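Local coordinates for SusD-like carbohydrate binding protein BF1063 (Bacteroides fragilis NCTC 9343, PDB 3I4G) that probably binds carbohydrate at the cell outer membrane as a SusD-like glycan-binding protein, at residues L287-E292 with F299-P304; P308-K313 with I323-A328. All coordinates share one frame; numbering follows the deposited sequence.

Interaction 1. Residues L287-E292 with F299-P304; sequences LYESYE and FSYDDP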
loop_
_atom_site.group_PDB
_atom_site.type_symbol
_atom_site.label_atom_id
_atom_site.label_comp_id
_atom_site.label_asym_id
_atom_site.label_seq_id
_atom_site.Cartn_x
_atom_site.Cartn_y
_atom_site.Cartn_z
ATOM N N LEU A 287 -11.907 -7.316 7.039
ATOM C CA LEU A 287 -11.123 -6.246 7.698
ATOM C C LEU A 287 -11.929 -5.665 8.875
ATOM O O LEU A 287 -11.398 -5.516 9.980
ATOM C CB LEU A 287 -10.752 -5.144 6.719
ATOM C CG LEU A 287 -10.114 -3.904 7.345
ATOM C CD1 LEU A 287 -8.842 -4.221 8.169
ATOM C CD2 LEU A 287 -9.804 -2.834 6.270
ATOM N N TYR A 288 -13.178 -5.285 8.639
ATOM C CA TYR A 288 -14.020 -4.804 9.717
ATOM C C TYR A 288 -13.962 -5.686 10.971
ATOM O O TYR A 288 -13.881 -5.174 12.094
ATOM C CB TYR A 288 -15.485 -4.640 9.252
ATOM C CG TYR A 288 -16.413 -4.472 10.416
ATOM C CD1 TYR A 288 -16.426 -3.264 11.120
ATOM C CD2 TYR A 288 -17.235 -5.496 10.864
ATOM C CE1 TYR A 288 -17.236 -3.106 12.225
ATOM C CE2 TYR A 288 -18.042 -5.309 12.006
ATOM C CZ TYR A 288 -17.993 -4.107 12.658
ATOM O OH TYR A 288 -18.792 -3.865 13.792
ATOM N N GLU A 289 -13.995 -6.991 10.792
ATOM C CA GLU A 289 -14.004 -7.956 11.880
ATOM C C GLU A 289 -12.655 -8.155 12.567
ATOM O O GLU A 289 -12.594 -8.766 13.626
ATOM C CB GLU A 289 -14.468 -9.310 11.337
ATOM C CG GLU A 289 -15.903 -9.304 10.861
ATOM C CD GLU A 289 -16.257 -10.446 9.949
ATOM O OE1 GLU A 289 -15.451 -11.400 9.803
ATOM O OE2 GLU A 289 -17.336 -10.379 9.340
ATOM N N SER A 290 -11.591 -7.629 11.976
ATOM C CA SER A 290 -10.254 -7.885 12.486
ATOM C C SER A 290 -9.887 -7.014 13.701
ATOM O O SER A 290 -9.109 -7.443 14.561
ATOM C CB SER A 290 -9.233 -7.720 11.332
ATOM O OG SER A 290 -7.974 -8.230 11.764
ATOM N N TYR A 291 -10.420 -5.811 13.780
ATOM C CA TYR A 291 -10.080 -4.879 14.830
ATOM C C TYR A 291 -10.486 -5.431 16.203
ATOM O O TYR A 291 -11.571 -5.980 16.365
ATOM C CB TYR A 291 -10.770 -3.536 14.605
ATOM C CG TYR A 291 -10.341 -2.816 13.372
ATOM C CD1 TYR A 291 -9.280 -1.948 13.376
ATOM C CD2 TYR A 291 -11.019 -2.989 12.188
ATOM C CE1 TYR A 291 -8.860 -1.296 12.220
ATOM C CE2 TYR A 291 -10.619 -2.347 11.045
ATOM C CZ TYR A 291 -9.552 -1.505 11.056
ATOM O OH TYR A 291 -9.144 -0.838 9.905
ATOM N N GLU A 292 -9.625 -5.323 17.196
ATOM C CA GLU A 292 -10.006 -5.734 18.534
ATOM C C GLU A 292 -11.085 -4.854 19.152
ATOM O O GLU A 292 -11.369 -3.765 18.687
ATOM C CB GLU A 292 -8.773 -5.698 19.429
ATOM C CG GLU A 292 -7.725 -6.723 19.047
ATOM C CD GLU A 292 -6.317 -6.403 19.545
ATOM O OE1 GLU A 292 -6.109 -5.469 20.340
ATOM O OE2 GLU A 292 -5.394 -7.171 19.175
ATOM N N PHE A 299 -12.493 -9.422 18.379
ATOM C CA PHE A 299 -13.864 -9.160 18.028
ATOM C C PHE A 299 -14.670 -10.439 17.804
ATOM O O PHE A 299 -14.163 -11.431 17.264
ATOM C CB PHE A 299 -13.945 -8.308 16.754
ATOM C CG PHE A 299 -15.352 -8.050 16.325
ATOM C CD1 PHE A 299 -16.176 -7.227 17.043
ATOM C CD2 PHE A 299 -15.860 -8.712 15.230
ATOM C CE1 PHE A 299 -17.490 -7.015 16.653
ATOM C CE2 PHE A 299 -17.168 -8.508 14.833
ATOM C CZ PHE A 299 -17.982 -7.682 15.553
ATOM N N SER A 300 -15.933 -10.399 18.226
ATOM C CA SER A 300 -16.911 -11.410 17.899
ATOM C C SER A 300 -18.283 -10.766 17.796
ATOM O O SER A 300 -18.623 -9.950 18.596
ATOM C CB SER A 300 -16.986 -12.512 18.949
ATOM O OG SER A 300 -17.978 -13.453 18.556
ATOM N N TYR A 301 -19.043 -11.126 16.754
ATOM C CA TYR A 301 -20.407 -10.674 16.603
ATOM C C TYR A 301 -21.268 -11.212 17.738
ATOM O O TYR A 301 -22.309 -10.663 18.018
ATOM C CB TYR A 301 -21.037 -11.150 15.289
ATOM C CG TYR A 301 -20.495 -10.502 14.045
ATOM C CD1 TYR A 301 -20.829 -9.208 13.729
ATOM C CD2 TYR A 301 -19.720 -11.213 13.160
ATOM C CE1 TYR A 301 -20.336 -8.590 12.569
ATOM C CE2 TYR A 301 -19.218 -10.615 12.018
ATOM C CZ TYR A 301 -19.556 -9.322 11.710
ATOM O OH TYR A 301 -19.072 -8.726 10.574
ATOM N N ASP A 302 -20.826 -12.290 18.376
ATOM C CA ASP A 302 -21.605 -12.889 19.467
ATOM C C ASP A 302 -21.377 -12.242 20.825
ATOM O O ASP A 302 -22.028 -12.610 21.798
ATOM C CB ASP A 302 -21.293 -14.379 19.523
ATOM C CG ASP A 302 -21.729 -15.106 18.262
ATOM O OD1 ASP A 302 -22.767 -14.711 17.695
ATOM O OD2 ASP A 302 -21.071 -16.081 17.875
ATOM N N ASP A 303 -20.465 -11.291 20.889
ATOM C CA ASP A 303 -20.131 -10.598 22.104
ATOM C C ASP A 303 -21.114 -9.478 22.291
ATOM O O ASP A 303 -21.451 -8.783 21.329
ATOM C CB ASP A 303 -18.706 -10.090 21.978
ATOM C CG ASP A 303 -18.176 -9.522 23.266
ATOM O OD1 ASP A 303 -18.656 -8.469 23.710
ATOM O OD2 ASP A 303 -17.203 -10.110 23.791
ATOM N N PRO A 304 -21.590 -9.268 23.530
ATOM C CA PRO A 304 -22.595 -8.223 23.731
ATOM C C PRO A 304 -22.124 -6.799 23.430
ATOM O O PRO A 304 -22.976 -5.902 23.316
ATOM C CB PRO A 304 -22.987 -8.363 25.221
ATOM C CG PRO A 304 -22.031 -9.286 25.829
ATOM C CD PRO A 304 -21.299 -10.024 24.765
HETATM O O HOH W 1 -10.183 -9.168 16.532
#

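Interaction 2. Residues P308-K313 with I323-A328; sequences PSNLGK and IYYNGA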
loop_
_atom_site.group_PDB
_atom_site.type_symbol
_atom_site.label_atom_id
_atom_site.label_comp_id
_atom_site.label_asym_id
_atom_site.label_seq_id
_atom_site.Cartn_x
_atom_site.Cartn_y
_atom_site.Cartn_z
ATOM N N PRO A 308 -24.821 -3.360 16.259
ATOM C CA PRO A 308 -25.106 -3.158 14.836
ATOM C C PRO A 308 -25.537 -1.734 14.494
ATOM O O PRO A 308 -25.444 -1.379 13.331
ATOM C CB PRO A 308 -26.241 -4.159 14.526
ATOM C CG PRO A 308 -26.685 -4.651 15.747
ATOM C CD PRO A 308 -25.713 -4.383 16.842
ATOM N N SER A 309 -25.916 -0.933 15.498
ATOM C CA SER A 309 -26.288 0.476 15.257
ATOM C C SER A 309 -25.078 1.414 15.264
ATOM O O SER A 309 -25.207 2.594 14.953
ATOM C CB SER A 309 -27.328 0.965 16.276
ATOM O OG SER A 309 -26.776 1.137 17.574
ATOM N N ASN A 310 -23.915 0.917 15.679
ATOM C CA ASN A 310 -22.699 1.731 15.697
ATOM C C ASN A 310 -21.526 0.786 15.579
ATOM O O ASN A 310 -20.957 0.320 16.551
ATOM C CB ASN A 310 -22.622 2.596 16.945
ATOM C CG ASN A 310 -21.452 3.559 16.887
ATOM O OD1 ASN A 310 -20.491 3.397 16.086
ATOM N ND2 ASN A 310 -21.513 4.588 17.721
ATOM N N LEU A 311 -21.163 0.514 14.339
ATOM C CA LEU A 311 -20.183 -0.536 14.079
ATOM C C LEU A 311 -18.813 -0.305 14.644
ATOM O O LEU A 311 -18.105 -1.288 14.885
ATOM C CB LEU A 311 -20.075 -0.787 12.577
ATOM C CG LEU A 311 -21.305 -1.363 11.890
ATOM C CD1 LEU A 311 -20.977 -1.668 10.417
ATOM C CD2 LEU A 311 -21.855 -2.634 12.575
ATOM N N GLY A 312 -18.423 0.942 14.890
ATOM C CA GLY A 312 -17.094 1.202 15.449
ATOM C C GLY A 312 -17.046 1.356 16.955
ATOM O O GLY A 312 -15.968 1.515 17.532
ATOM N N LYS A 313 -18.195 1.279 17.600
ATOM C CA LYS A 313 -18.265 1.511 19.038
ATOM C C LYS A 313 -17.604 0.385 19.829
ATOM O O LYS A 313 -17.834 -0.801 19.567
ATOM C CB LYS A 313 -19.726 1.657 19.473
ATOM C CG LYS A 313 -19.895 1.922 20.991
ATOM C CD LYS A 313 -21.341 2.119 21.382
ATOM C CE LYS A 313 -21.461 2.344 22.905
ATOM N NZ LYS A 313 -22.887 2.441 23.283
ATOM N N ILE A 323 -12.141 3.316 8.205
ATOM C CA ILE A 323 -13.310 2.987 7.389
ATOM C C ILE A 323 -14.550 3.631 7.936
ATOM O O ILE A 323 -14.586 4.022 9.118
ATOM C CB ILE A 323 -13.499 1.422 7.290
ATOM C CG1 ILE A 323 -13.866 0.795 8.643
ATOM C CG2 ILE A 323 -12.245 0.791 6.727
ATOM C CD1 ILE A 323 -14.156 -0.721 8.579
ATOM N N TYR A 324 -15.588 3.744 7.105
ATOM C CA TYR A 324 -16.911 4.201 7.584
ATOM C C TYR A 324 -17.975 3.296 6.954
ATOM O O TYR A 324 -17.666 2.406 6.123
ATOM C CB TYR A 324 -17.129 5.720 7.413
ATOM C CG TYR A 324 -17.128 6.276 6.013
ATOM C CD1 TYR A 324 -15.939 6.653 5.420
ATOM C CD2 TYR A 324 -18.305 6.531 5.336
ATOM C CE1 TYR A 324 -15.907 7.231 4.182
ATOM C CE2 TYR A 324 -18.287 7.094 4.074
ATOM C CZ TYR A 324 -17.092 7.427 3.508
ATOM O OH TYR A 324 -17.081 7.987 2.250
ATOM N N TYR A 325 -19.215 3.491 7.395
ATOM C CA TYR A 325 -20.315 2.549 7.197
ATOM C C TYR A 325 -21.625 3.294 7.394
ATOM O O TYR A 325 -21.624 4.469 7.783
ATOM C CB TYR A 325 -20.188 1.388 8.205
ATOM C CG TYR A 325 -19.766 1.885 9.576
ATOM C CD1 TYR A 325 -20.691 2.433 10.432
ATOM C CD2 TYR A 325 -18.444 1.833 9.995
ATOM C CE1 TYR A 325 -20.322 2.963 11.637
ATOM C CE2 TYR A 325 -18.072 2.360 11.254
ATOM C CZ TYR A 325 -19.021 2.910 12.068
ATOM O OH TYR A 325 -18.642 3.455 13.286
ATOM N N ASN A 326 -22.736 2.635 7.139
ATOM C CA ASN A 326 -24.048 3.241 7.274
ATOM C C ASN A 326 -24.233 3.843 8.645
ATOM O O ASN A 326 -24.009 3.177 9.649
ATOM C CB ASN A 326 -25.137 2.196 7.011
ATOM C CG ASN A 326 -26.501 2.800 6.898
ATOM O OD1 ASN A 326 -26.642 3.858 6.276
ATOM N ND2 ASN A 326 -27.533 2.130 7.424
ATOM N N GLY A 327 -24.658 5.103 8.665
ATOM C CA GLY A 327 -24.877 5.825 9.920
ATOM C C GLY A 327 -23.727 6.611 10.462
ATOM O O GLY A 327 -23.918 7.465 11.319
ATOM N N ALA A 328 -22.523 6.371 9.963
ATOM C CA ALA A 328 -21.353 7.141 10.354
ATOM C C ALA A 328 -21.400 8.528 9.754
ATOM O O ALA A 328 -22.032 8.731 8.724
ATOM C CB ALA A 328 -20.050 6.409 9.899
HETATM O O HOH W 2 -23.962 3.774 12.404
#

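Interaction 1. Residues L287-E292 with F299-P304
An aromatic cluster formed by Tyr288, Phe299 and Tyr301 closes the loop that follows the short helix 285-288 in this SusD-family protein. The edge of the Tyr288 ring is directed at the face of Phe299 in a T-shaped pair, with centroids 5.7 Å apart and planes at 68°. Phe299 in turn lays its CE2 over the centre of the Tyr301 ring, and Tyr301 OH comes to the edge of Tyr288, close to the plane of that ring. Phe299 CB packs against two carbonyls, 3.3 Å from Tyr291 O and 3.4 Å from Glu289 O; CG anti to the backbone N (chi1 178°) carries the ring on toward Tyr288. The extended side chain of Glu289 crosses Tyr301 at about a right angle, and Tyr301 OH donates to Glu289 OE2 over 2.7 Å, meeting the carboxylate on its anti side and 19° out of its plane. A water accepts from Phe299 N at 3.0 Å and donates to Ser290 O at 2.8 Å, bridging the two backbones. Arg315 makes cation-pi contacts with both Tyr288 and Phe299. Because Glu289 OE2 also forms a salt bridge with Arg497, one carboxylate oxygen serves a phenol and a guanidinium together, and the positive charge probably favours the ionised acid.

Interaction 2. Residues P308-K313 with I323-A328
Leu311 sits over the face of the Tyr325 ring, its CB 3.7 Å from the ring centroid and only 4° off the normal, a CH-pi contact centred on the face. The two side chains run past each other in opposite directions, which brings Leu311 CD1 back over the root of the tyrosine, 3.8 Å from Tyr325 CG. Tyr325 CG stands between the backbone N and carbonyl carbon (chi1 41°), and from there the ring reaches across to the other segment. Ala328 CB covers the opposite face, offset toward the rim, so the ring is held between the two residues. Leu311 and Gly312 are the central residues of a type I turn from Asn310 to Lys313, while Tyr325 opens, and Ala328 closes, a type II turn following the strand that begins at Ile323; the side chain of the first residue of one turn thus packs on the central residues of the other. At the phenol end, Gly312 N makes a weak hydrogen bond to Tyr325 OH, 3.0 Å long and bent to 127°. The same N-H has a second weak bond, to Asn310 OD1. Asp320 is the stronger partner of the hydroxyl, through OD1. A water donates to Ser309 O and Asn326 O, joining the backbones beside the ring edge.

In the fold
Both interactions fall in the part of the chain that runs from helix 285-288 to strand 323-325, which pairs antiparallel with 360-362. Going from the N terminus, interaction 1 comes first: residues 299-304 fold back on Tyr288 and the turn that follows it, closing a loop with six residues between the segments. The chain then runs through 308-313 and helix 317-322 before 323-328 returns to 308-313 in interaction 2. The two loops follow in series, neither enclosing nor crossing the other; the centres of the two contacts are about 13 Å apart. They meet through a probable hydrogen bond from Tyr288 to the Leu311 carbonyl and packing of Tyr288 on Ile323. Phe360 touches Tyr288, Leu311 and Tyr325, bringing strand 360-362 against both contacts.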